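PDB 2PP0: L-talarate/galactarate dehydratase from Salmonella typhimurium, which catalyses the magnesium-dependent dehydration of L-talarate and galactarate to 5-keto-4-deoxy-D-glucarate, and also epimerises L-talarate to galactarate. Local coordinates for residues Leu223-Asn228 / Phe246-Ile251; Ile251-Asp256 / Thr276-Thr281; Leu317-Gly322 / Ala339-Glu344; Ala330-Leu335 / Trp352-Phe357. One frame throughout, in Å; residues are numbered along the deposited sequence.

Interaction 1 of 4, residues Leu223-Asn228 / Phe246-Ile251; sequences LMVDAN and FNLIWI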
# COMPACT_ATOMS: atom_id res chain seq x y z
N LEU B 223 -0.12 -31.60 0.36
CA LEU B 223 -0.38 -32.03 -1.01
C LEU B 223 -1.50 -31.18 -1.60
O LEU B 223 -2.49 -30.89 -0.94
CB LEU B 223 -0.76 -33.51 -1.04
CG LEU B 223 -1.12 -34.11 -2.41
CD1 LEU B 223 0.02 -33.92 -3.40
CD2 LEU B 223 -1.43 -35.58 -2.22
N MET B 224 -1.34 -30.79 -2.86
CA MET B 224 -2.35 -29.97 -3.53
C MET B 224 -2.48 -30.40 -4.98
O MET B 224 -1.60 -31.08 -5.51
CB MET B 224 -1.97 -28.48 -3.42
CG MET B 224 -0.47 -28.16 -3.56
SD MET B 224 0.46 -27.96 -1.99
CE MET B 224 1.17 -29.40 -1.86
N VAL B 225 -3.59 -30.03 -5.62
CA VAL B 225 -3.78 -30.38 -7.03
C VAL B 225 -4.18 -29.16 -7.84
O VAL B 225 -4.66 -28.16 -7.29
CB VAL B 225 -4.84 -31.50 -7.22
CG1 VAL B 225 -4.41 -32.74 -6.45
CG2 VAL B 225 -6.20 -31.02 -6.77
N ASP B 226 -3.99 -29.26 -9.16
CA ASP B 226 -4.29 -28.18 -10.09
C ASP B 226 -4.91 -28.74 -11.38
O ASP B 226 -4.27 -29.52 -12.09
CB ASP B 226 -2.98 -27.44 -10.40
CG ASP B 226 -3.17 -26.27 -11.34
OD1 ASP B 226 -4.31 -26.00 -11.75
OD2 ASP B 226 -2.15 -25.62 -11.66
N ALA B 227 -6.15 -28.35 -11.68
CA ALA B 227 -6.84 -28.85 -12.88
C ALA B 227 -6.67 -27.93 -14.09
O ALA B 227 -7.09 -28.28 -15.20
CB ALA B 227 -8.32 -29.04 -12.59
N ASN B 228 -6.08 -26.76 -13.88
CA ASN B 228 -5.87 -25.81 -14.96
C ASN B 228 -7.12 -25.55 -15.81
O ASN B 228 -7.06 -25.56 -17.05
CB ASN B 228 -4.71 -26.28 -15.85
CG ASN B 228 -3.34 -25.95 -15.25
OD1 ASN B 228 -2.89 -24.80 -15.29
ND2 ASN B 228 -2.68 -26.95 -14.69
N PHE B 246 -8.21 -36.92 0.69
CA PHE B 246 -6.77 -36.70 0.62
C PHE B 246 -6.29 -35.52 1.48
O PHE B 246 -5.08 -35.28 1.59
CB PHE B 246 -6.34 -36.49 -0.84
CG PHE B 246 -6.66 -37.67 -1.73
CD1 PHE B 246 -6.02 -38.89 -1.55
CD2 PHE B 246 -7.60 -37.55 -2.76
CE1 PHE B 246 -6.31 -39.98 -2.37
CE2 PHE B 246 -7.90 -38.63 -3.59
CZ PHE B 246 -7.25 -39.85 -3.40
N ASN B 247 -7.23 -34.80 2.09
CA ASN B 247 -6.90 -33.66 2.94
C ASN B 247 -5.98 -32.65 2.26
O ASN B 247 -5.07 -32.10 2.88
CB ASN B 247 -6.26 -34.14 4.24
CG ASN B 247 -7.22 -34.93 5.11
OD1 ASN B 247 -6.80 -35.65 6.03
ND2 ASN B 247 -8.52 -34.80 4.84
N LEU B 248 -6.22 -32.41 0.98
CA LEU B 248 -5.42 -31.48 0.19
C LEU B 248 -5.38 -30.06 0.76
O LEU B 248 -6.32 -29.62 1.42
CB LEU B 248 -5.97 -31.41 -1.24
CG LEU B 248 -6.01 -32.73 -2.02
CD1 LEU B 248 -6.70 -32.51 -3.36
CD2 LEU B 248 -4.60 -33.24 -2.22
N ILE B 249 -4.28 -29.36 0.51
CA ILE B 249 -4.13 -27.98 0.96
C ILE B 249 -5.11 -27.14 0.15
O ILE B 249 -5.69 -26.19 0.66
CB ILE B 249 -2.69 -27.45 0.74
CG1 ILE B 249 -1.70 -28.26 1.58
CG2 ILE B 249 -2.62 -25.97 1.11
CD1 ILE B 249 -2.01 -28.24 3.08
N TRP B 250 -5.29 -27.51 -1.12
CA TRP B 250 -6.23 -26.81 -1.99
C TRP B 250 -6.44 -27.50 -3.34
O TRP B 250 -5.69 -28.39 -3.72
CB TRP B 250 -5.77 -25.36 -2.24
CG TRP B 250 -4.58 -25.18 -3.17
CD1 TRP B 250 -4.47 -25.61 -4.47
CD2 TRP B 250 -3.36 -24.48 -2.88
NE1 TRP B 250 -3.27 -25.22 -5.00
CE2 TRP B 250 -2.56 -24.53 -4.05
CE3 TRP B 250 -2.86 -23.83 -1.75
CZ2 TRP B 250 -1.29 -23.94 -4.12
CZ3 TRP B 250 -1.59 -23.24 -1.81
CH2 TRP B 250 -0.83 -23.31 -2.99
N ILE B 251 -7.50 -27.10 -4.03
CA ILE B 251 -7.82 -27.61 -5.37
C ILE B 251 -7.74 -26.34 -6.22
O ILE B 251 -8.55 -25.43 -6.06
CB ILE B 251 -9.24 -28.20 -5.45
CG1 ILE B 251 -9.33 -29.46 -4.58
CG2 ILE B 251 -9.57 -28.56 -6.90
CD1 ILE B 251 -10.74 -29.98 -4.40
O HOH W 1 -1.89 -31.97 2.34
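Met224 meets Trp250 with its CB, which sits over one face of the indole, 3.9 Å from the centroid of the five-membered ring and 11° off the normal: a CH-pi contact. From there CG leaves CB between the backbone N and the carbonyl carbon (chi1 39°), and a bend at chi2 carries SD to 4.9 Å from the centroid of the six-membered ring, a Met-aromatic contact. SD also touches CG1 of Ile249, 4.2 Å away, the two side chains running side by side; a further bend at chi3 leads CE, the tip, away from 246-251. The opposite side of strand 223-226 is aliphatic. Leu248 CD2 lies 3.6 Å from Leu223 CG, while Leu248 CD1 reaches between CG1 and CG2 of Val225, and Val225 CG2 also touches Ile251 CG1. Two nearly straight backbone bonds fix the alignment: Ile249 N gives to Leu223 O at 2.8 Å, and Val225 N to Trp250 O at 3.3 Å. A water accepts from Leu223 N and donates to Asn247 O. Beyond the contact, Asp226 OD1 accepts from Asn228 N in an Asx turn, and Asp226 OD2 forms a salt bridge with Lys197, the catalytic proton acceptor. Parallel neighbouring strands joined through helix 233-243 make a beta-alpha-beta crossover of the enolase-superfamily barrel, with the magnesium ligand Asp226 at the C-terminal end of its strand.

Interaction 2 of 4, residues Ile251-Asp256 / Thr276-Thr281; sequences IEEPLD and TGEMLT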
# COMPACT_ATOMS: atom_id res chain seq x y z
N ILE B 251 -7.50 -27.10 -4.03
CA ILE B 251 -7.82 -27.61 -5.37
C ILE B 251 -7.74 -26.34 -6.22
O ILE B 251 -8.55 -25.43 -6.06
CB ILE B 251 -9.24 -28.20 -5.45
CG1 ILE B 251 -9.33 -29.46 -4.58
CG2 ILE B 251 -9.57 -28.56 -6.90
CD1 ILE B 251 -10.74 -29.98 -4.40
N GLU B 252 -6.77 -26.28 -7.11
CA GLU B 252 -6.55 -25.10 -7.93
C GLU B 252 -7.21 -25.15 -9.30
O GLU B 252 -7.27 -26.20 -9.93
CB GLU B 252 -5.05 -24.88 -8.08
CG GLU B 252 -4.64 -23.64 -8.86
CD GLU B 252 -3.14 -23.46 -8.88
OE1 GLU B 252 -2.46 -24.12 -8.05
OE2 GLU B 252 -2.63 -22.67 -9.69
N GLU B 253 -7.69 -24.00 -9.74
CA GLU B 253 -8.32 -23.87 -11.05
C GLU B 253 -9.17 -25.06 -11.49
O GLU B 253 -8.90 -25.69 -12.51
CB GLU B 253 -7.26 -23.59 -12.11
CG GLU B 253 -6.65 -22.21 -12.01
CD GLU B 253 -6.14 -21.71 -13.34
OE1 GLU B 253 -5.19 -22.30 -13.88
OE2 GLU B 253 -6.71 -20.71 -13.85
N PRO B 254 -10.22 -25.39 -10.72
CA PRO B 254 -11.05 -26.52 -11.13
C PRO B 254 -11.89 -26.19 -12.36
O PRO B 254 -12.27 -27.08 -13.11
CB PRO B 254 -11.90 -26.79 -9.89
CG PRO B 254 -12.04 -25.43 -9.27
CD PRO B 254 -10.64 -24.88 -9.40
N LEU B 255 -12.16 -24.90 -12.57
CA LEU B 255 -12.97 -24.45 -13.69
C LEU B 255 -12.33 -23.31 -14.48
O LEU B 255 -11.21 -22.88 -14.18
CB LEU B 255 -14.33 -23.96 -13.18
CG LEU B 255 -15.10 -24.90 -12.24
CD1 LEU B 255 -16.13 -24.10 -11.47
CD2 LEU B 255 -15.74 -26.01 -13.03
N ASP B 256 -13.04 -22.83 -15.49
CA ASP B 256 -12.57 -21.71 -16.31
C ASP B 256 -12.23 -20.56 -15.37
O ASP B 256 -12.98 -20.27 -14.44
CB ASP B 256 -13.66 -21.26 -17.28
CG ASP B 256 -13.23 -20.08 -18.13
OD1 ASP B 256 -12.51 -20.29 -19.13
OD2 ASP B 256 -13.59 -18.93 -17.79
N THR B 276 -7.44 -20.16 -7.14
CA THR B 276 -7.49 -19.73 -8.54
C THR B 276 -6.97 -18.31 -8.72
O THR B 276 -6.75 -17.58 -7.74
CB THR B 276 -8.93 -19.80 -9.10
OG1 THR B 276 -8.89 -19.60 -10.52
CG2 THR B 276 -9.80 -18.72 -8.47
N GLY B 277 -6.74 -17.94 -9.98
CA GLY B 277 -6.28 -16.59 -10.28
C GLY B 277 -5.04 -16.40 -11.14
O GLY B 277 -4.81 -15.30 -11.64
N GLU B 278 -4.25 -17.45 -11.35
CA GLU B 278 -3.03 -17.32 -12.14
C GLU B 278 -3.20 -16.71 -13.53
O GLU B 278 -2.31 -15.98 -14.01
CB GLU B 278 -2.32 -18.68 -12.27
CG GLU B 278 -2.80 -19.54 -13.43
CD GLU B 278 -1.69 -20.41 -14.00
OE1 GLU B 278 -1.65 -21.61 -13.70
OE2 GLU B 278 -0.84 -19.87 -14.75
N MET B 279 -4.32 -16.99 -14.18
CA MET B 279 -4.56 -16.49 -15.54
C MET B 279 -5.08 -15.05 -15.63
O MET B 279 -5.07 -14.45 -16.71
CB MET B 279 -5.52 -17.44 -16.27
CG MET B 279 -5.08 -18.91 -16.31
SD MET B 279 -3.40 -19.23 -16.96
CE MET B 279 -3.65 -18.89 -18.70
N LEU B 280 -5.54 -14.48 -14.52
CA LEU B 280 -6.06 -13.12 -14.53
C LEU B 280 -4.96 -12.12 -14.85
O LEU B 280 -3.81 -12.32 -14.47
CB LEU B 280 -6.73 -12.79 -13.20
CG LEU B 280 -7.81 -13.80 -12.82
CD1 LEU B 280 -8.48 -13.37 -11.53
CD2 LEU B 280 -8.83 -13.93 -13.95
N THR B 281 -5.32 -11.04 -15.53
CA THR B 281 -4.34 -10.05 -15.96
C THR B 281 -4.59 -8.61 -15.55
O THR B 281 -4.33 -7.68 -16.32
CB THR B 281 -4.18 -10.08 -17.50
OG1 THR B 281 -5.40 -9.64 -18.12
CG2 THR B 281 -3.88 -11.49 -17.96
O HOH W 2 -4.22 -20.30 -10.25
O HOH W 3 -9.39 -21.09 -12.65
O HOH W 4 -6.89 -18.28 -13.13
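Glu253 and Thr276 bring the two backbones closest, their CA atoms 4.9 Å apart, just where strand 251-252 has ended and the chain from Gly277 to Leu280 folds into a type I turn closed by Leu280 N to Gly277 O. Glu253 carries the contact. Its CG, anti to the carbonyl carbon (chi1 -70°), passes 3.7 Å from Thr276 OG1, and the chain runs on extended toward Glu278 and Met279, crossing their side chains at about a right angle. At the tip the two oxygens part: OE1 comes within 3.6 Å of Glu278 OE1, with the carboxylate planes 30° apart, whereas OE2 approaches CG of Met279 at 3.5 Å. Two waters grip OE2. One donates to it and to Leu255 O while accepting from Thr276 OG1 at 2.6 Å; the other donates to it and accepts from Met279 N at 3.1 Å, with a weaker bond from Gly277 N. A third water accepts from Glu278 N and donates to Glu252 OE2 at 2.9 Å. Glu252 OE2 and Glu278 OE1 are themselves 4.3 Å apart. Glu252 and Glu278 are both magnesium ligands, and each has a cationic partner outside: Lys195 pairs with Glu252 OE1, and Arg304 with Glu278 OE2. Three buried carboxylates so close together should repel one another. That cluster suits a site that receives a divalent cation, and water, lysine and arginine would probably offset part of its negative charge.

Interaction 3 of 4, residues Leu317-Gly322 / Ala339-Glu344; sequences LAAKHG and AAYPLE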
# COMPACT_ATOMS: atom_id res chain seq x y z
N LEU B 317 -6.63 -6.38 -1.02
CA LEU B 317 -8.04 -6.73 -1.17
C LEU B 317 -8.29 -8.15 -0.67
O LEU B 317 -9.24 -8.40 0.07
CB LEU B 317 -8.46 -6.62 -2.64
CG LEU B 317 -9.93 -6.95 -2.94
CD1 LEU B 317 -10.84 -6.03 -2.13
CD2 LEU B 317 -10.21 -6.79 -4.44
N ALA B 318 -7.43 -9.08 -1.07
CA ALA B 318 -7.57 -10.47 -0.64
C ALA B 318 -7.51 -10.59 0.88
O ALA B 318 -8.28 -11.35 1.48
CB ALA B 318 -6.46 -11.32 -1.27
N ALA B 319 -6.58 -9.86 1.49
CA ALA B 319 -6.41 -9.88 2.94
C ALA B 319 -7.65 -9.32 3.63
O ALA B 319 -8.09 -9.84 4.65
CB ALA B 319 -5.18 -9.06 3.34
N LYS B 320 -8.22 -8.27 3.05
CA LYS B 320 -9.42 -7.65 3.60
C LYS B 320 -10.57 -8.66 3.61
O LYS B 320 -11.44 -8.62 4.48
CB LYS B 320 -9.80 -6.42 2.77
CG LYS B 320 -10.94 -5.60 3.37
CD LYS B 320 -11.27 -4.36 2.53
CE LYS B 320 -11.83 -4.74 1.16
NZ LYS B 320 -12.25 -3.54 0.37
N HIS B 321 -10.56 -9.58 2.64
CA HIS B 321 -11.59 -10.60 2.53
C HIS B 321 -11.22 -11.90 3.24
O HIS B 321 -11.88 -12.92 3.06
CB HIS B 321 -11.92 -10.88 1.06
CG HIS B 321 -12.84 -9.87 0.45
ND1 HIS B 321 -12.45 -8.58 0.17
CD2 HIS B 321 -14.15 -9.95 0.11
CE1 HIS B 321 -13.48 -7.91 -0.32
NE2 HIS B 321 -14.52 -8.72 -0.36
N GLY B 322 -10.16 -11.85 4.04
CA GLY B 322 -9.74 -13.02 4.80
C GLY B 322 -9.24 -14.22 4.02
O GLY B 322 -9.25 -15.34 4.54
N ALA B 339 6.14 -12.65 1.42
CA ALA B 339 6.72 -12.39 2.73
C ALA B 339 5.98 -11.23 3.40
O ALA B 339 5.84 -11.19 4.63
CB ALA B 339 8.21 -12.03 2.59
N ALA B 340 5.51 -10.29 2.58
CA ALA B 340 4.80 -9.12 3.08
C ALA B 340 3.31 -9.36 3.33
O ALA B 340 2.62 -8.47 3.83
CB ALA B 340 4.98 -7.96 2.11
N TYR B 341 2.80 -10.54 2.99
CA TYR B 341 1.38 -10.83 3.19
C TYR B 341 1.10 -11.13 4.66
O TYR B 341 1.83 -11.89 5.30
CB TYR B 341 0.95 -12.00 2.30
CG TYR B 341 -0.55 -12.11 2.11
CD1 TYR B 341 -1.26 -11.13 1.43
CD2 TYR B 341 -1.26 -13.18 2.65
CE1 TYR B 341 -2.64 -11.20 1.29
CE2 TYR B 341 -2.65 -13.26 2.52
CZ TYR B 341 -3.33 -12.26 1.84
OH TYR B 341 -4.70 -12.32 1.75
N PRO B 342 0.03 -10.54 5.23
CA PRO B 342 -0.32 -10.76 6.63
C PRO B 342 -0.68 -12.20 7.03
O PRO B 342 -0.31 -12.63 8.12
CB PRO B 342 -1.47 -9.78 6.86
CG PRO B 342 -2.11 -9.69 5.51
CD PRO B 342 -0.92 -9.61 4.59
N LEU B 343 -1.40 -12.92 6.18
CA LEU B 343 -1.75 -14.31 6.50
C LEU B 343 -0.69 -15.24 5.91
O LEU B 343 -0.03 -14.88 4.94
CB LEU B 343 -3.15 -14.65 5.96
CG LEU B 343 -4.28 -13.76 6.50
CD1 LEU B 343 -5.62 -14.29 6.02
CD2 LEU B 343 -4.24 -13.73 8.03
N GLU B 344 -0.51 -16.41 6.51
CA GLU B 344 0.51 -17.37 6.06
C GLU B 344 0.27 -17.81 4.61
O GLU B 344 -0.73 -18.45 4.30
CB GLU B 344 0.53 -18.59 7.00
CG GLU B 344 1.76 -19.50 6.93
CD GLU B 344 3.00 -18.92 7.61
OE1 GLU B 344 2.88 -18.30 8.68
OE2 GLU B 344 4.12 -19.10 7.07
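The Schellman motif that ends helix 308-320 on the outside of the enolase-superfamily barrel meets the loop after helix 331-339 through Tyr341, Pro342 and Leu343. At the motif, Gly322 takes positive phi as the C-prime residue: its N bonds to Ala319 O, and Arg323 N bonds to Ala318 O. Tyr341 reaches across to the last helical turn, its CG anti to the backbone N (chi1 -163°), and sets its hydroxyl against two alanine methyls. OH lies 3.6 Å from Ala318 CB and 3.7 Å from Ala319 CB. It also comes within 3.1 Å of Ala319 N, but the angle there is too poor for a hydrogen bond; the hydroxyl is bonded instead to Arg323 O, just past the helix end. Ala319 CB also touches the ring at CE1, approaching obliquely, and the same methyl meets Pro342 CG at 3.8 Å. Pro342 in turn lays its own CD over one face of the preceding tyrosine ring. Farther along, where the contact reaches the protein surface, Leu343 CD1 rests 4.1 Å from Gly322 O.

Interaction 4 of 4, residues Ala330-Leu335 / Trp352-Phe357; sequences AMEVHL and WLNPLF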
# COMPACT_ATOMS: atom_id res chain seq x y z
N ALA B 330 7.11 -17.19 -10.95
CA ALA B 330 8.05 -16.13 -10.61
C ALA B 330 8.39 -15.99 -9.12
O ALA B 330 8.21 -14.92 -8.54
CB ALA B 330 7.53 -14.80 -11.15
N MET B 331 8.90 -17.06 -8.51
CA MET B 331 9.25 -17.02 -7.10
C MET B 331 10.31 -15.96 -6.80
O MET B 331 10.39 -15.45 -5.68
CB MET B 331 9.72 -18.40 -6.60
CG MET B 331 10.87 -19.03 -7.39
SD MET B 331 11.32 -20.69 -6.77
CE MET B 331 12.98 -20.81 -7.45
N GLU B 332 11.09 -15.60 -7.81
CA GLU B 332 12.14 -14.60 -7.66
C GLU B 332 11.52 -13.26 -7.26
O GLU B 332 12.17 -12.43 -6.61
CB GLU B 332 12.93 -14.45 -8.97
CG GLU B 332 13.76 -15.68 -9.37
CD GLU B 332 12.92 -16.88 -9.80
OE1 GLU B 332 11.72 -16.71 -10.13
OE2 GLU B 332 13.47 -18.01 -9.83
N VAL B 333 10.27 -13.05 -7.65
CA VAL B 333 9.56 -11.82 -7.32
C VAL B 333 8.54 -12.07 -6.21
O VAL B 333 8.43 -11.31 -5.25
CB VAL B 333 8.82 -11.24 -8.54
CG1 VAL B 333 8.01 -10.02 -8.12
CG2 VAL B 333 9.82 -10.86 -9.63
N HIS B 334 7.78 -13.16 -6.34
CA HIS B 334 6.75 -13.47 -5.37
C HIS B 334 7.23 -13.82 -3.96
O HIS B 334 6.45 -13.79 -3.01
CB HIS B 334 5.83 -14.57 -5.90
CG HIS B 334 5.14 -14.21 -7.18
ND1 HIS B 334 4.52 -12.99 -7.37
CD2 HIS B 334 4.96 -14.90 -8.33
CE1 HIS B 334 3.99 -12.95 -8.58
NE2 HIS B 334 4.24 -14.09 -9.18
N LEU B 335 8.51 -14.17 -3.81
CA LEU B 335 9.02 -14.49 -2.48
C LEU B 335 8.90 -13.25 -1.61
O LEU B 335 8.46 -13.32 -0.46
CB LEU B 335 10.49 -14.93 -2.53
CG LEU B 335 11.19 -15.10 -1.16
CD1 LEU B 335 10.56 -16.23 -0.39
CD2 LEU B 335 12.67 -15.37 -1.37
N TRP B 352 12.96 -23.56 -13.64
CA TRP B 352 13.04 -22.95 -14.97
C TRP B 352 13.84 -21.67 -15.09
O TRP B 352 14.66 -21.53 -16.00
CB TRP B 352 11.63 -22.70 -15.51
CG TRP B 352 10.80 -23.94 -15.66
CD1 TRP B 352 11.17 -25.23 -15.36
CD2 TRP B 352 9.45 -24.01 -16.13
NE1 TRP B 352 10.13 -26.09 -15.62
CE2 TRP B 352 9.07 -25.37 -16.10
CE3 TRP B 352 8.54 -23.06 -16.59
CZ2 TRP B 352 7.80 -25.80 -16.50
CZ3 TRP B 352 7.28 -23.48 -16.99
CH2 TRP B 352 6.92 -24.84 -16.94
N LEU B 353 13.61 -20.72 -14.19
CA LEU B 353 14.30 -19.44 -14.25
C LEU B 353 15.67 -19.39 -13.57
O LEU B 353 16.38 -18.40 -13.72
CB LEU B 353 13.39 -18.34 -13.66
CG LEU B 353 11.97 -18.28 -14.24
CD1 LEU B 353 11.23 -17.09 -13.64
CD2 LEU B 353 12.02 -18.17 -15.76
N ASN B 354 16.03 -20.44 -12.85
CA ASN B 354 17.33 -20.47 -12.15
C ASN B 354 18.51 -19.96 -12.98
O ASN B 354 19.27 -19.12 -12.53
CB ASN B 354 17.65 -21.88 -11.64
CG ASN B 354 16.80 -22.28 -10.47
OD1 ASN B 354 16.18 -21.44 -9.81
ND2 ASN B 354 16.76 -23.58 -10.18
N PRO B 355 18.67 -20.47 -14.22
CA PRO B 355 19.78 -20.04 -15.08
C PRO B 355 19.80 -18.58 -15.54
O PRO B 355 20.81 -18.11 -16.07
CB PRO B 355 19.71 -21.03 -16.25
CG PRO B 355 18.27 -21.40 -16.31
CD PRO B 355 17.90 -21.55 -14.86
N LEU B 356 18.70 -17.85 -15.35
CA LEU B 356 18.67 -16.46 -15.77
C LEU B 356 19.41 -15.55 -14.81
O LEU B 356 19.81 -14.44 -15.16
CB LEU B 356 17.22 -15.96 -15.88
CG LEU B 356 16.32 -16.49 -16.99
CD1 LEU B 356 14.96 -15.82 -16.87
CD2 LEU B 356 16.93 -16.21 -18.36
N PHE B 357 19.61 -16.03 -13.58
CA PHE B 357 20.26 -15.23 -12.55
C PHE B 357 21.54 -15.85 -11.99
O PHE B 357 21.71 -17.07 -11.99
CB PHE B 357 19.27 -14.98 -11.42
CG PHE B 357 17.94 -14.47 -11.89
CD1 PHE B 357 17.83 -13.19 -12.42
CD2 PHE B 357 16.81 -15.27 -11.82
CE1 PHE B 357 16.60 -12.71 -12.88
CE2 PHE B 357 15.58 -14.80 -12.27
CZ PHE B 357 15.47 -13.52 -12.80
O HOH W 5 12.54 -20.72 -11.47
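Glu332 CG stands anti to its carbonyl carbon (chi1 -66°) and the chain then bends at chi2 (69°), which brings the flank of the side chain against Phe357 and its carboxylate over Leu353. CG comes 3.5 Å from Phe357 CE2, approaching the ring obliquely, and the carboxylate and ring planes are 30° apart. OE1 touches Leu353 CD1 at 3.6 Å, while OE2 lies 3.8 Å from CB of the same leucine. A water accepts from Leu353 N at 2.9 Å and gives a weak bond to Glu332 OE2, so a water-mediated link runs beside the contact of the carboxylate with the leucine carbons. The helix that carries Glu332 begins at the N-cap Ala330, whose O accepts from both Val333 N and His334 N. It follows strand 324-325 of the barrel, and the facing loop, with its 3-10 turn 354-356, joins it to the N-terminal domain: Leu353 also packs on Leu38 and Ile62 of the antiparallel sheet there, the domain-to-domain packing of the enolase superfamily. Phe357 has Leu356 CB 4.0 Å above the centre of one face, and Phe378 meets its ring too. Beside Glu332, the extended chain of Met331 ends with CE 4.0 Å from Asn354 OD1, and Asn354 packs on Ala13 of the second subunit.

Interactions 1 and 2 follow each other round the barrel and share Ile251: Glu252 bonds back to Val225 O in strand 223-226 and to Ala227 N just beyond it. Both are buried, yet interaction 1 is mostly apolar, with an indole and aliphatic groups beside backbone bonds, whereas interaction 2 is carboxylates and water at the metal site. Interactions 3 and 4 interleave along the chain, helix 331-339 starting in 330-335 and ending in 339-344, although their centres are about 22 Å apart. Interaction 3 is the partly exposed one, small methyl and ring contacts at a helix end; interaction 4 is buried and joins barrel to N-terminal domain around one glutamate.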